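Local coordinates for alpha-glucosidase (Pseudoalteromonas sp. K8, PDB 5HQA), which is an alpha-glucosidase of glycoside hydrolase family 97, a chloride-activated, calcium-binding enzyme that probably cleaves glucose from alpha-glucosides, at residues 2-14 against 99-111. Sequence-based numbering, arbitrary orientation. Where two conformers were deposited one is given.
Sequences TVQSPDGNIKIII and VRFKAFDSGVGFR. With FMT (formic acid), chain I.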
loop_
_atom_site.group_PDB
_atom_site.type_symbol
_atom_site.label_atom_id
_atom_site.label_comp_id
_atom_site.label_asym_id
_atom_site.label_seq_id
_atom_site.Cartn_x
_atom_site.Cartn_y
_atom_site.Cartn_z
ATOM N N THR A 2 -16.545 -28.279 -4.380
ATOM C CA THR A 2 -15.349 -27.886 -5.112
ATOM C C THR A 2 -15.660 -26.693 -6.000
ATOM O O THR A 2 -16.717 -26.646 -6.640
ATOM C CB THR A 2 -14.811 -29.033 -5.985
ATOM O OG1 THR A 2 -14.447 -30.137 -5.156
ATOM C CG2 THR A 2 -13.581 -28.585 -6.777
ATOM N N VAL A 3 -14.736 -25.730 -6.040
ATOM C CA VAL A 3 -14.774 -24.656 -7.023
ATOM C C VAL A 3 -13.367 -24.524 -7.587
ATOM O O VAL A 3 -12.381 -24.766 -6.884
ATOM C CB VAL A 3 -15.281 -23.321 -6.410
ATOM C CG1 VAL A 3 -14.303 -22.780 -5.354
ATOM C CG2 VAL A 3 -15.563 -22.276 -7.502
ATOM N N GLN A 4 -13.276 -24.180 -8.873
ATOM C CA GLN A 4 -11.995 -24.082 -9.562
ATOM C C GLN A 4 -11.877 -22.736 -10.259
ATOM O O GLN A 4 -12.877 -22.105 -10.613
ATOM C CB GLN A 4 -11.825 -25.198 -10.604
ATOM C CG GLN A 4 -12.171 -26.585 -10.103
ATOM C CD GLN A 4 -12.015 -27.642 -11.188
ATOM O OE1 GLN A 4 -11.698 -27.325 -12.338
ATOM N NE2 GLN A 4 -12.241 -28.903 -10.825
ATOM N N SER A 5 -10.636 -22.310 -10.482
ATOM C CA SER A 5 -10.416 -21.119 -11.280
ATOM C C SER A 5 -10.931 -21.352 -12.699
ATOM O O SER A 5 -11.132 -22.496 -13.116
ATOM C CB SER A 5 -8.929 -20.758 -11.308
ATOM O OG SER A 5 -8.168 -21.855 -11.785
ATOM N N PRO A 6 -11.161 -20.279 -13.460
ATOM C CA PRO A 6 -11.570 -20.465 -14.860
ATOM C C PRO A 6 -10.642 -21.373 -15.652
ATOM O O PRO A 6 -11.129 -22.203 -16.430
ATOM C CB PRO A 6 -11.574 -19.030 -15.399
ATOM C CG PRO A 6 -11.926 -18.204 -14.193
ATOM C CD PRO A 6 -11.199 -18.861 -13.055
ATOM N N ASP A 7 -9.325 -21.271 -15.462
ATOM C CA ASP A 7 -8.418 -22.129 -16.216
ATOM C C ASP A 7 -8.238 -23.508 -15.589
ATOM O O ASP A 7 -7.544 -24.349 -16.172
ATOM C CB ASP A 7 -7.055 -21.443 -16.410
ATOM C CG ASP A 7 -6.283 -21.232 -15.110
ATOM O OD1 ASP A 7 -6.671 -21.755 -14.044
ATOM O OD2 ASP A 7 -5.248 -20.527 -15.164
ATOM N N GLY A 8 -8.851 -23.766 -14.434
ATOM C CA GLY A 8 -8.779 -25.067 -13.794
ATOM C C GLY A 8 -7.553 -25.315 -12.936
ATOM O O GLY A 8 -7.506 -26.338 -12.247
ATOM N N ASN A 9 -6.562 -24.416 -12.940
ATOM C CA ASN A 9 -5.314 -24.710 -12.239
ATOM C C ASN A 9 -5.435 -24.589 -10.726
ATOM O O ASN A 9 -4.723 -25.298 -10.002
ATOM C CB ASN A 9 -4.197 -23.806 -12.743
ATOM C CG ASN A 9 -3.726 -24.205 -14.122
ATOM O OD1 ASN A 9 -3.726 -25.386 -14.465
ATOM N ND2 ASN A 9 -3.346 -23.223 -14.928
ATOM N N ILE A 10 -6.306 -23.718 -10.226
ATOM C CA ILE A 10 -6.543 -23.591 -8.789
ATOM C C ILE A 10 -7.846 -24.299 -8.456
ATOM O O ILE A 10 -8.888 -24.030 -9.073
ATOM C CB ILE A 10 -6.590 -22.118 -8.347
ATOM C CG1 ILE A 10 -5.228 -21.453 -8.582
ATOM C CG2 ILE A 10 -6.988 -22.022 -6.868
ATOM C CD1 ILE A 10 -5.217 -19.959 -8.310
ATOM N N LYS A 11 -7.793 -25.210 -7.495
ATOM C CA LYS A 11 -8.961 -25.994 -7.116
ATOM C C LYS A 11 -9.119 -25.909 -5.606
ATOM O O LYS A 11 -8.177 -26.213 -4.868
ATOM C CB LYS A 11 -8.818 -27.449 -7.571
ATOM C CG LYS A 11 -8.645 -27.622 -9.091
ATOM C CD LYS A 11 -8.655 -29.104 -9.491
ATOM C CE LYS A 11 -8.384 -29.292 -10.984
ATOM N NZ LYS A 11 -7.003 -28.850 -11.365
ATOM N N ILE A 12 -10.300 -25.503 -5.146
ATOM C CA ILE A 12 -10.592 -25.384 -3.721
ATOM C C ILE A 12 -11.627 -26.436 -3.358
ATOM O O ILE A 12 -12.692 -26.501 -3.982
ATOM C CB ILE A 12 -11.105 -23.980 -3.351
ATOM C CG1 ILE A 12 -10.127 -22.896 -3.810
ATOM C CG2 ILE A 12 -11.351 -23.889 -1.843
ATOM C CD1 ILE A 12 -10.540 -22.205 -5.100
ATOM N N ILE A 13 -11.320 -27.250 -2.350
ATOM C CA ILE A 13 -12.244 -28.256 -1.836
ATOM C C ILE A 13 -12.689 -27.804 -0.457
ATOM O O ILE A 13 -11.854 -27.589 0.430
ATOM C CB ILE A 13 -11.615 -29.653 -1.765
ATOM C CG1 ILE A 13 -11.224 -30.142 -3.157
ATOM C CG2 ILE A 13 -12.602 -30.633 -1.142
ATOM C CD1 ILE A 13 -10.455 -31.440 -3.113
ATOM N N ILE A 14 -14.000 -27.657 -0.279
ATOM C CA ILE A 14 -14.598 -27.256 0.987
ATOM C C ILE A 14 -15.264 -28.485 1.589
ATOM O O ILE A 14 -16.020 -29.189 0.906
ATOM C CB ILE A 14 -15.600 -26.106 0.796
ATOM C CG1 ILE A 14 -14.933 -24.922 0.084
ATOM C CG2 ILE A 14 -16.133 -25.668 2.140
ATOM C CD1 ILE A 14 -15.152 -24.893 -1.424
ATOM N N VAL A 99 -19.996 -19.598 3.641
ATOM C CA VAL A 99 -18.725 -19.057 3.185
ATOM C C VAL A 99 -18.798 -18.948 1.670
ATOM O O VAL A 99 -19.176 -19.911 0.990
ATOM C CB VAL A 99 -17.534 -19.921 3.632
ATOM C CG1 VAL A 99 -16.234 -19.258 3.221
ATOM C CG2 VAL A 99 -17.535 -20.071 5.145
ATOM N N ARG A 100 -18.477 -17.769 1.149
ATOM C CA ARG A 100 -18.479 -17.517 -0.285
ATOM C C ARG A 100 -17.035 -17.562 -0.757
ATOM O O ARG A 100 -16.190 -16.851 -0.210
ATOM C CB ARG A 100 -19.112 -16.161 -0.598
ATOM C CG ARG A 100 -19.253 -15.845 -2.090
ATOM C CD ARG A 100 -19.919 -14.475 -2.307
ATOM N NE ARG A 100 -21.211 -14.414 -1.624
ATOM C CZ ARG A 100 -22.376 -14.768 -2.161
ATOM N NH1 ARG A 100 -22.455 -15.199 -3.422
ATOM N NH2 ARG A 100 -23.475 -14.688 -1.426
ATOM N N PHE A 101 -16.750 -18.410 -1.746
ATOM C CA PHE A 101 -15.421 -18.534 -2.345
ATOM C C PHE A 101 -15.454 -18.018 -3.773
ATOM O O PHE A 101 -16.357 -18.371 -4.537
ATOM C CB PHE A 101 -14.946 -19.987 -2.368
ATOM C CG PHE A 101 -14.731 -20.582 -1.011
ATOM C CD1 PHE A 101 -13.451 -20.682 -0.477
ATOM C CD2 PHE A 101 -15.802 -21.051 -0.276
ATOM C CE1 PHE A 101 -13.246 -21.235 0.776
ATOM C CE2 PHE A 101 -15.603 -21.614 0.973
ATOM C CZ PHE A 101 -14.323 -21.697 1.498
ATOM N N LYS A 102 -14.458 -17.211 -4.140
ATOM C CA LYS A 102 -14.270 -16.770 -5.517
ATOM C C LYS A 102 -12.908 -17.259 -5.981
ATOM O O LYS A 102 -11.894 -16.958 -5.348
ATOM C CB LYS A 102 -14.372 -15.248 -5.637
ATOM C CG LYS A 102 -15.767 -14.694 -5.363
ATOM C CD LYS A 102 -15.810 -13.191 -5.548
ATOM C CE LYS A 102 -17.227 -12.650 -5.494
ATOM N NZ LYS A 102 -17.256 -11.210 -5.898
ATOM N N ALA A 103 -12.883 -18.021 -7.071
ATOM C CA ALA A 103 -11.649 -18.613 -7.579
ATOM C C ALA A 103 -11.289 -17.923 -8.887
ATOM O O ALA A 103 -12.025 -18.038 -9.877
ATOM C CB ALA A 103 -11.811 -20.120 -7.776
ATOM N N PHE A 104 -10.172 -17.199 -8.879
ATOM C CA PHE A 104 -9.591 -16.553 -10.050
ATOM C C PHE A 104 -8.399 -17.367 -10.540
ATOM O O PHE A 104 -7.839 -18.183 -9.804
ATOM C CB PHE A 104 -9.106 -15.137 -9.729
ATOM C CG PHE A 104 -10.149 -14.240 -9.129
ATOM C CD1 PHE A 104 -10.755 -13.255 -9.905
ATOM C CD2 PHE A 104 -10.488 -14.346 -7.786
ATOM C CE1 PHE A 104 -11.703 -12.412 -9.362
ATOM C CE2 PHE A 104 -11.433 -13.505 -7.230
ATOM C CZ PHE A 104 -12.045 -12.537 -8.023
ATOM N N ASP A 105 -7.980 -17.110 -11.782
ATOM C CA ASP A 105 -6.752 -17.748 -12.250
ATOM C C ASP A 105 -5.537 -17.348 -11.414
ATOM O O ASP A 105 -4.563 -18.103 -11.364
ATOM C CB ASP A 105 -6.500 -17.417 -13.717
ATOM C CG ASP A 105 -7.484 -18.109 -14.638
ATOM O OD1 ASP A 105 -8.169 -19.056 -14.183
ATOM O OD2 ASP A 105 -7.565 -17.719 -15.823
ATOM N N SER A 106 -5.573 -16.199 -10.742
ATOM C CA SER A 106 -4.431 -15.729 -9.970
ATOM C C SER A 106 -4.580 -15.923 -8.464
ATOM O O SER A 106 -3.678 -15.519 -7.719
ATOM C CB SER A 106 -4.180 -14.249 -10.267
ATOM O OG SER A 106 -5.318 -13.473 -9.931
ATOM N N GLY A 107 -5.667 -16.517 -7.986
ATOM C CA GLY A 107 -5.817 -16.702 -6.555
ATOM C C GLY A 107 -7.271 -16.863 -6.154
ATOM O O GLY A 107 -8.169 -16.934 -6.992
ATOM N N VAL A 108 -7.487 -16.933 -4.841
ATOM C CA VAL A 108 -8.827 -17.166 -4.317
ATOM C C VAL A 108 -9.129 -16.183 -3.197
ATOM O O VAL A 108 -8.248 -15.781 -2.428
ATOM C CB VAL A 108 -9.023 -18.621 -3.822
ATOM C CG1 VAL A 108 -8.543 -19.611 -4.863
ATOM C CG2 VAL A 108 -8.320 -18.848 -2.504
ATOM N N GLY A 109 -10.390 -15.794 -3.112
ATOM C CA GLY A 109 -10.886 -14.987 -2.008
ATOM C C GLY A 109 -12.058 -15.702 -1.368
ATOM O O GLY A 109 -12.846 -16.358 -2.057
ATOM N N PHE A 110 -12.165 -15.595 -0.042
ATOM C CA PHE A 110 -13.358 -16.126 0.613
ATOM C C PHE A 110 -13.756 -15.248 1.792
ATOM O O PHE A 110 -12.923 -14.559 2.390
ATOM C CB PHE A 110 -13.187 -17.604 1.059
ATOM C CG PHE A 110 -12.124 -17.832 2.109
ATOM C CD1 PHE A 110 -12.443 -17.793 3.457
ATOM C CD2 PHE A 110 -10.816 -18.127 1.738
ATOM C CE1 PHE A 110 -11.471 -18.017 4.430
ATOM C CE2 PHE A 110 -9.834 -18.354 2.702
ATOM C CZ PHE A 110 -10.165 -18.295 4.053
ATOM N N ARG A 111 -15.049 -15.267 2.109
ATOM C CA ARG A 111 -15.538 -14.534 3.268
ATOM C C ARG A 111 -16.703 -15.292 3.872
ATOM O O ARG A 111 -17.369 -16.089 3.207
ATOM C CB ARG A 111 -15.967 -13.105 2.914
ATOM C CG ARG A 111 -17.286 -13.042 2.163
ATOM C CD ARG A 111 -17.731 -11.608 1.969
ATOM N NE ARG A 111 -19.038 -11.545 1.325
ATOM C CZ ARG A 111 -19.566 -10.432 0.832
ATOM N NH1 ARG A 111 -18.899 -9.285 0.907
ATOM N NH2 ARG A 111 -20.760 -10.467 0.258
HETATM C C FMT I . -25.650 -16.896 -3.768
HETATM O O1 FMT I . -25.564 -16.974 -2.542
HETATM O O2 FMT I . -25.728 -15.829 -4.386
HETATM O O HOH W 1 -3.671 -20.236 -13.006
#
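Asp7 and Asp105 meet where two beta hairpins, 2-14 and 99-111, bring their turns together, a worked example of how hairpins from facing sheets can be joined through an amide-carboxylate bond. The amide N of Asp7 gives its hydrogen to Asp105 OD1 (2.8 Å, 159° at the hydrogen), on the syn side and 19° out of the carboxylate plane. The two carboxylates lie stacked, their planes 14° apart, with Asp7 OD1 3.1 Å from Asp105 OD1, a proximity that might raise the pKa of one acid. Asp7 OD1 is itself gripped from opposite faces by Ser5 OG and by Asn9 N, the latter closing an Asx turn, while a water donates to both Asp7 OD2 and Asp105 O. With an alanine at Asp105, the Asp7 amide would probably lose its acceptor and the Asp7 carboxylate its stacked mate.

Beyond the turns the contact is apolar. Ile14 sets CG1 over one face of the Phe101 ring, 3.8 Å from its centroid, a CH-pi contact. Ala103 CB packs 3.6 Å from Gln4 C, and Val3 CG1 faces Phe101 CB. Ile10 CD1 lies 3.5 Å from both Gly107 N and Phe104 O.

The hairpins belong to different antiparallel sheets of the N-terminal region, packed as a beta sandwich; strand 22-27 extends the first, and strands 75-89 and 224-234 flank the second.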